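Local structure of malate dehydrogenase (Pyrococcus horikoshii, 1V9N) at residues S86-V100 / T115-G129. The protein catalyses the NAD-dependent interconversion of (S)-malate and oxaloacetate, a step of the tricarboxylic acid cycle. Residues are numbered along the deposited sequence; the frame is centred on the assembly and turned at random.
With NDP (NADPH dihydro-nicotinamide-adenine-dinucleotide phosphate), chain B.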
loop_
_atom_site.group_PDB
_atom_site.type_symbol
_atom_site.label_atom_id
_atom_site.label_comp_id
_atom_site.label_asym_id
_atom_site.label_seq_id
_atom_site.Cartn_x
_atom_site.Cartn_y
_atom_site.Cartn_z
ATOM N N SER A 86 -12.448 -16.842 8.464
ATOM C CA SER A 86 -11.447 -16.136 7.666
ATOM C C SER A 86 -10.628 -15.065 8.387
ATOM O O SER A 86 -9.933 -14.283 7.738
ATOM C CB SER A 86 -12.112 -15.509 6.434
ATOM O OG SER A 86 -12.554 -16.511 5.535
ATOM N N TYR A 87 -10.694 -15.013 9.713
ATOM C CA TYR A 87 -9.916 -14.007 10.433
ATOM C C TYR A 87 -9.666 -14.369 11.884
ATOM O O TYR A 87 -10.297 -15.276 12.438
ATOM C CB TYR A 87 -10.624 -12.648 10.383
ATOM C CG TYR A 87 -11.693 -12.473 11.443
ATOM C CD1 TYR A 87 -11.365 -12.004 12.716
ATOM C CD2 TYR A 87 -13.022 -12.825 11.192
ATOM C CE1 TYR A 87 -12.334 -11.893 13.715
ATOM C CE2 TYR A 87 -13.994 -12.718 12.183
ATOM C CZ TYR A 87 -13.641 -12.250 13.442
ATOM O OH TYR A 87 -14.594 -12.126 14.424
ATOM N N ALA A 88 -8.731 -13.647 12.491
ATOM C CA ALA A 88 -8.408 -13.830 13.892
ATOM C C ALA A 88 -7.669 -12.609 14.435
ATOM O O ALA A 88 -6.920 -11.935 13.713
ATOM C CB ALA A 88 -7.566 -15.082 14.086
ATOM N N LEU A 89 -7.922 -12.307 15.703
ATOM C CA LEU A 89 -7.254 -11.210 16.385
ATOM C C LEU A 89 -6.431 -11.920 17.456
ATOM O O LEU A 89 -6.972 -12.606 18.319
ATOM C CB LEU A 89 -8.271 -10.250 17.008
ATOM C CG LEU A 89 -7.722 -9.201 17.981
ATOM C CD1 LEU A 89 -6.562 -8.449 17.351
ATOM C CD2 LEU A 89 -8.842 -8.243 18.370
ATOM N N ILE A 90 -5.118 -11.761 17.378
ATOM C CA ILE A 90 -4.194 -12.427 18.287
ATOM C C ILE A 90 -3.477 -11.473 19.242
ATOM O O ILE A 90 -3.167 -10.340 18.879
ATOM C CB ILE A 90 -3.083 -13.152 17.470
ATOM C CG1 ILE A 90 -3.701 -14.155 16.488
ATOM C CG2 ILE A 90 -2.071 -13.790 18.402
ATOM C CD1 ILE A 90 -4.540 -15.234 17.124
ATOM N N ASP A 91 -3.217 -11.941 20.461
ATOM C CA ASP A 91 -2.456 -11.152 21.429
ATOM C C ASP A 91 -1.154 -11.939 21.604
ATOM O O ASP A 91 -1.167 -13.093 22.047
ATOM C CB ASP A 91 -3.185 -11.022 22.770
ATOM C CG ASP A 91 -2.486 -10.050 23.717
ATOM O OD1 ASP A 91 -1.368 -10.371 24.174
ATOM O OD2 ASP A 91 -3.042 -8.955 23.991
ATOM N N GLY A 92 -0.042 -11.310 21.235
ATOM C CA GLY A 92 1.260 -11.955 21.306
ATOM C C GLY A 92 1.862 -12.247 22.666
ATOM O O GLY A 92 2.892 -12.924 22.752
ATOM N N ASP A 93 1.239 -11.743 23.725
ATOM C CA ASP A 93 1.728 -11.972 25.083
ATOM C C ASP A 93 3.212 -11.619 25.217
ATOM O O ASP A 93 3.957 -12.286 25.923
ATOM C CB ASP A 93 1.477 -13.437 25.471
ATOM C CG ASP A 93 1.616 -13.689 26.972
ATOM O OD1 ASP A 93 1.275 -12.791 27.769
ATOM O OD2 ASP A 93 2.050 -14.799 27.353
ATOM N N GLU A 94 3.622 -10.564 24.518
ATOM C CA GLU A 94 4.995 -10.053 24.528
ATOM C C GLU A 94 6.084 -11.015 24.063
ATOM O O GLU A 94 7.259 -10.856 24.408
ATOM C CB GLU A 94 5.335 -9.505 25.924
ATOM C CG GLU A 94 4.382 -8.406 26.358
ATOM C CD GLU A 94 4.891 -7.576 27.524
ATOM O OE1 GLU A 94 6.073 -7.160 27.504
ATOM O OE2 GLU A 94 4.094 -7.321 28.452
ATOM N N GLY A 95 5.704 -12.003 23.262
ATOM C CA GLY A 95 6.688 -12.952 22.775
ATOM C C GLY A 95 7.564 -12.331 21.706
ATOM O O GLY A 95 7.355 -11.186 21.304
ATOM N N LEU A 96 8.572 -13.076 21.262
ATOM C CA LEU A 96 9.450 -12.599 20.203
ATOM C C LEU A 96 8.551 -12.336 18.995
ATOM O O LEU A 96 7.624 -13.099 18.739
ATOM C CB LEU A 96 10.479 -13.676 19.864
ATOM C CG LEU A 96 11.543 -13.889 20.937
ATOM C CD1 LEU A 96 12.121 -15.299 20.839
ATOM C CD2 LEU A 96 12.621 -12.822 20.775
ATOM N N GLY A 97 8.821 -11.259 18.264
ATOM C CA GLY A 97 8.011 -10.927 17.104
ATOM C C GLY A 97 7.993 -12.024 16.056
ATOM O O GLY A 97 6.955 -12.290 15.447
ATOM N N GLN A 98 9.147 -12.655 15.842
ATOM C CA GLN A 98 9.275 -13.736 14.871
ATOM C C GLN A 98 8.348 -14.911 15.211
ATOM O O GLN A 98 7.757 -15.517 14.321
ATOM C CB GLN A 98 10.723 -14.233 14.816
ATOM C CG GLN A 98 11.734 -13.243 14.233
ATOM C CD GLN A 98 12.125 -12.131 15.193
ATOM O OE1 GLN A 98 11.779 -12.158 16.371
ATOM N NE2 GLN A 98 12.861 -11.150 14.689
ATOM N N VAL A 99 8.228 -15.224 16.501
ATOM C CA VAL A 99 7.372 -16.319 16.955
ATOM C C VAL A 99 5.908 -15.939 16.784
ATOM O O VAL A 99 5.118 -16.712 16.236
ATOM C CB VAL A 99 7.647 -16.673 18.444
ATOM C CG1 VAL A 99 6.642 -17.709 18.939
ATOM C CG2 VAL A 99 9.056 -17.217 18.588
ATOM N N VAL A 100 5.549 -14.741 17.238
ATOM C CA VAL A 100 4.177 -14.265 17.107
ATOM C C VAL A 100 3.790 -14.180 15.622
ATOM O O VAL A 100 2.711 -14.629 15.224
ATOM C CB VAL A 100 4.010 -12.867 17.769
ATOM C CG1 VAL A 100 2.600 -12.321 17.506
ATOM C CG2 VAL A 100 4.260 -12.971 19.281
ATOM N N THR A 115 -10.939 -21.354 3.335
ATOM C CA THR A 115 -12.022 -20.460 2.934
ATOM C C THR A 115 -11.700 -19.558 1.747
ATOM O O THR A 115 -12.596 -18.928 1.178
ATOM C CB THR A 115 -12.410 -19.541 4.098
ATOM O OG1 THR A 115 -11.357 -18.591 4.315
ATOM C CG2 THR A 115 -12.611 -20.354 5.374
ATOM N N GLY A 116 -10.424 -19.488 1.385
ATOM C CA GLY A 116 -10.022 -18.630 0.288
ATOM C C GLY A 116 -9.318 -17.386 0.807
ATOM O O GLY A 116 -8.409 -16.872 0.157
ATOM N N ILE A 117 -9.724 -16.917 1.986
ATOM C CA ILE A 117 -9.134 -15.716 2.588
ATOM C C ILE A 117 -8.729 -15.903 4.046
ATOM O O ILE A 117 -9.403 -16.596 4.802
ATOM C CB ILE A 117 -10.114 -14.512 2.549
ATOM C CG1 ILE A 117 -10.519 -14.203 1.105
ATOM C CG2 ILE A 117 -9.444 -13.278 3.170
ATOM C CD1 ILE A 117 -9.368 -13.734 0.240
ATOM N N GLY A 118 -7.629 -15.267 4.434
ATOM C CA GLY A 118 -7.158 -15.353 5.804
ATOM C C GLY A 118 -6.527 -14.045 6.257
ATOM O O GLY A 118 -5.523 -13.610 5.696
ATOM N N ILE A 119 -7.120 -13.410 7.260
ATOM C CA ILE A 119 -6.596 -12.155 7.793
ATOM C C ILE A 119 -6.365 -12.286 9.289
ATOM O O ILE A 119 -7.304 -12.463 10.065
ATOM C CB ILE A 119 -7.566 -10.973 7.529
ATOM C CG1 ILE A 119 -7.603 -10.667 6.029
ATOM C CG2 ILE A 119 -7.134 -9.736 8.328
ATOM C CD1 ILE A 119 -8.602 -9.591 5.633
ATOM N N VAL A 120 -5.104 -12.224 9.693
ATOM C CA VAL A 120 -4.780 -12.332 11.104
ATOM C C VAL A 120 -4.051 -11.070 11.523
ATOM O O VAL A 120 -3.109 -10.631 10.861
ATOM C CB VAL A 120 -3.900 -13.570 11.405
ATOM C CG1 VAL A 120 -3.536 -13.602 12.885
ATOM C CG2 VAL A 120 -4.649 -14.851 11.034
ATOM N N ILE A 121 -4.514 -10.475 12.612
ATOM C CA ILE A 121 -3.901 -9.271 13.134
ATOM C C ILE A 121 -3.431 -9.552 14.553
ATOM O O ILE A 121 -4.109 -10.237 15.323
ATOM C CB ILE A 121 -4.900 -8.110 13.095
ATOM C CG1 ILE A 121 -5.307 -7.868 11.633
ATOM C CG2 ILE A 121 -4.286 -6.862 13.694
ATOM C CD1 ILE A 121 -6.368 -6.837 11.441
ATOM N N ALA A 122 -2.262 -9.029 14.896
ATOM C CA ALA A 122 -1.712 -9.271 16.217
ATOM C C ALA A 122 -1.297 -7.999 16.937
ATOM O O ALA A 122 -0.826 -7.047 16.323
ATOM C CB ALA A 122 -0.511 -10.224 16.106
ATOM N N ARG A 123 -1.506 -7.985 18.248
ATOM C CA ARG A 123 -1.106 -6.855 19.073
ATOM C C ARG A 123 -0.253 -7.452 20.176
ATOM O O ARG A 123 -0.127 -8.677 20.279
ATOM C CB ARG A 123 -2.321 -6.161 19.695
ATOM C CG ARG A 123 -3.021 -7.000 20.756
ATOM C CD ARG A 123 -4.245 -6.291 21.301
ATOM N NE ARG A 123 -4.901 -7.074 22.347
ATOM C CZ ARG A 123 -6.215 -7.083 22.549
ATOM N NH1 ARG A 123 -7.002 -6.353 21.772
ATOM N NH2 ARG A 123 -6.740 -7.807 23.529
ATOM N N ASN A 124 0.323 -6.584 21.000
ATOM C CA ASN A 124 1.160 -6.998 22.121
ATOM C C ASN A 124 2.277 -7.945 21.699
ATOM O O ASN A 124 2.515 -8.979 22.328
ATOM C CB ASN A 124 0.292 -7.640 23.211
ATOM C CG ASN A 124 1.021 -7.756 24.542
ATOM O OD1 ASN A 124 1.972 -7.022 24.802
ATOM N ND2 ASN A 124 0.568 -8.670 25.396
ATOM N N SER A 125 2.971 -7.570 20.629
ATOM C CA SER A 125 4.077 -8.355 20.103
ATOM C C SER A 125 5.377 -7.537 20.211
ATOM O O SER A 125 5.441 -6.551 20.944
ATOM C CB SER A 125 3.793 -8.723 18.641
ATOM O OG SER A 125 4.811 -9.548 18.099
ATOM N N ASN A 126 6.403 -7.952 19.473
ATOM C CA ASN A 126 7.698 -7.280 19.483
ATOM C C ASN A 126 8.234 -7.169 18.058
ATOM O O ASN A 126 7.636 -7.704 17.130
ATOM C CB ASN A 126 8.688 -8.065 20.364
ATOM C CG ASN A 126 8.598 -7.675 21.830
ATOM O OD1 ASN A 126 8.961 -6.554 22.200
ATOM N ND2 ASN A 126 8.101 -8.585 22.667
ATOM N N HIS A 127 9.360 -6.478 17.887
ATOM C CA HIS A 127 9.960 -6.296 16.562
ATOM C C HIS A 127 10.104 -7.648 15.870
ATOM O O HIS A 127 10.699 -8.565 16.432
ATOM C CB HIS A 127 11.324 -5.620 16.713
ATOM C CG HIS A 127 12.041 -5.388 15.418
ATOM N ND1 HIS A 127 12.949 -6.285 14.898
ATOM C CD2 HIS A 127 11.997 -4.350 14.550
ATOM C CE1 HIS A 127 13.437 -5.806 13.767
ATOM N NE2 HIS A 127 12.876 -4.635 13.534
ATOM N N TYR A 128 9.569 -7.782 14.657
ATOM C CA TYR A 128 9.654 -9.072 13.977
ATOM C C TYR A 128 10.579 -9.199 12.763
ATOM O O TYR A 128 10.414 -10.099 11.946
ATOM C CB TYR A 128 8.243 -9.583 13.628
ATOM C CG TYR A 128 7.506 -8.948 12.444
ATOM C CD1 TYR A 128 8.137 -8.062 11.564
ATOM C CD2 TYR A 128 6.184 -9.316 12.162
ATOM C CE1 TYR A 128 7.472 -7.566 10.428
ATOM C CE2 TYR A 128 5.518 -8.832 11.032
ATOM C CZ TYR A 128 6.166 -7.963 10.167
ATOM O OH TYR A 128 5.517 -7.531 9.024
ATOM N N GLY A 129 11.560 -8.312 12.652
ATOM C CA GLY A 129 12.480 -8.397 11.531
ATOM C C GLY A 129 11.888 -7.933 10.214
ATOM O O GLY A 129 11.054 -7.033 10.193
HETATM P PA NDP B . 14.539 -1.331 -0.221
HETATM O O1A NDP B . 15.778 -2.038 -0.003
HETATM O O2A NDP B . 14.474 0.071 -0.765
HETATM O O5B NDP B . 13.599 -2.302 -1.151
HETATM C C5B NDP B . 12.268 -1.912 -1.536
HETATM C C4B NDP B . 11.714 -3.091 -2.359
HETATM O O4B NDP B . 12.001 -2.746 -3.726
HETATM C C3B NDP B . 12.303 -4.457 -2.141
HETATM O O3B NDP B . 11.221 -5.432 -2.246
HETATM C C2B NDP B . 13.311 -4.671 -3.215
HETATM O O2B NDP B . 13.623 -6.027 -3.577
HETATM C C1B NDP B . 12.741 -3.819 -4.306
HETATM N N9A NDP B . 13.745 -3.164 -5.189
HETATM C C8A NDP B . 15.008 -2.596 -4.857
HETATM N N7A NDP B . 15.592 -2.090 -5.919
HETATM C C5A NDP B . 14.745 -2.303 -6.969
HETATM C C6A NDP B . 14.772 -1.999 -8.367
HETATM N N6A NDP B . 15.818 -1.353 -8.894
HETATM N N1A NDP B . 13.715 -2.369 -9.171
HETATM C C2A NDP B . 12.635 -3.028 -8.640
HETATM N N3A NDP B . 12.514 -3.356 -7.336
HETATM C C4A NDP B . 13.610 -2.964 -6.544
HETATM O O3 NDP B . 13.599 -1.322 1.038
HETATM P PN NDP B . 13.592 -0.738 2.513
HETATM O O1N NDP B . 12.430 0.144 2.570
HETATM O O2N NDP B . 14.953 -0.113 2.632
HETATM O O5D NDP B . 13.433 -2.071 3.367
HETATM C C5D NDP B . 14.221 -2.340 4.561
HETATM C C4D NDP B . 13.825 -3.734 5.181
HETATM O O4D NDP B . 13.554 -3.502 6.552
HETATM C C3D NDP B . 12.552 -4.418 4.623
HETATM O O3D NDP B . 12.826 -5.818 4.484
HETATM C C2D NDP B . 11.451 -4.103 5.621
HETATM O O2D NDP B . 10.453 -5.102 5.627
HETATM C C1D NDP B . 12.266 -3.985 6.936
HETATM N N1N NDP B . 11.682 -3.048 7.933
HETATM C C2N NDP B . 11.223 -3.626 9.150
HETATM C C3N NDP B . 10.660 -2.715 10.135
HETATM C C7N NDP B . 10.179 -3.247 11.415
HETATM O O7N NDP B . 9.694 -2.537 12.304
HETATM N N7N NDP B . 10.249 -4.581 11.675
HETATM C C4N NDP B . 10.610 -1.323 9.823
HETATM C C5N NDP B . 11.058 -0.782 8.625
HETATM C C6N NDP B . 11.602 -1.642 7.674
HETATM P P2B NDP B . 14.871 -6.831 -3.119
HETATM O O1X NDP B . 15.264 -7.524 -4.356
HETATM O O2X NDP B . 14.487 -7.800 -2.046
HETATM O O3X NDP B . 15.952 -5.873 -2.629
HETATM O O HOH W 1 -5.471 -9.469 25.869
HETATM O O HOH W 2 1.353 -7.864 28.623
HETATM O O HOH W 3 11.365 -10.037 18.591
#
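Strands 87-91 and 117-125 pair in parallel as the two strands of a beta-alpha-beta unit, with Y87 opposite I119 and D91 opposite R123. I119 O accepts from A88 N, and I121 O from I90 N at 2.8 Å. The last bond of the series runs from G92 N to R123 O. Helix 97-115 is the crossover and packs on the face that carries A88, I90, V120 and A122. There I90 CG1 meets V120 CG1 at 3.6 Å, and V100 CG1 from the first turn of the helix lies 4.0 Å from A122 CB.

Polar side chains join the two segments where the strand pairing ends at D91. D91 CG stands anti to the backbone N (chi1 -172°), which brings the carboxylate beside R123 and N124. D91 OD2 takes R123 NE at 3.1 Å in a salt bridge, with the carboxylate plane 83° from the guanidinium. Water 1 also links D91 OD2 to R123 NH2, while R123 NH1 binds S260 O. D91 OD1 receives N124 ND2 at 2.9 Å through its syn lone pair and D93 N on the anti side, an Asx turn. An alanine here would leave R123 NE without its carboxylate and is likely to free the N124 amide to turn.

The type I' turn G92-G95 is tied to 115-129 by E94 N, which donates to N124 O at 2.9 Å. N126 ND2 reaches G95 O from above the carbonyl plane at 3.0 Å. Beyond it, water 3 bridges G97 N, Q98 OE1 and H127 O. H127 and G129 line the cofactor pocket, where G129 O accepts the NADPH carboxamide N7N at 3.0 Å.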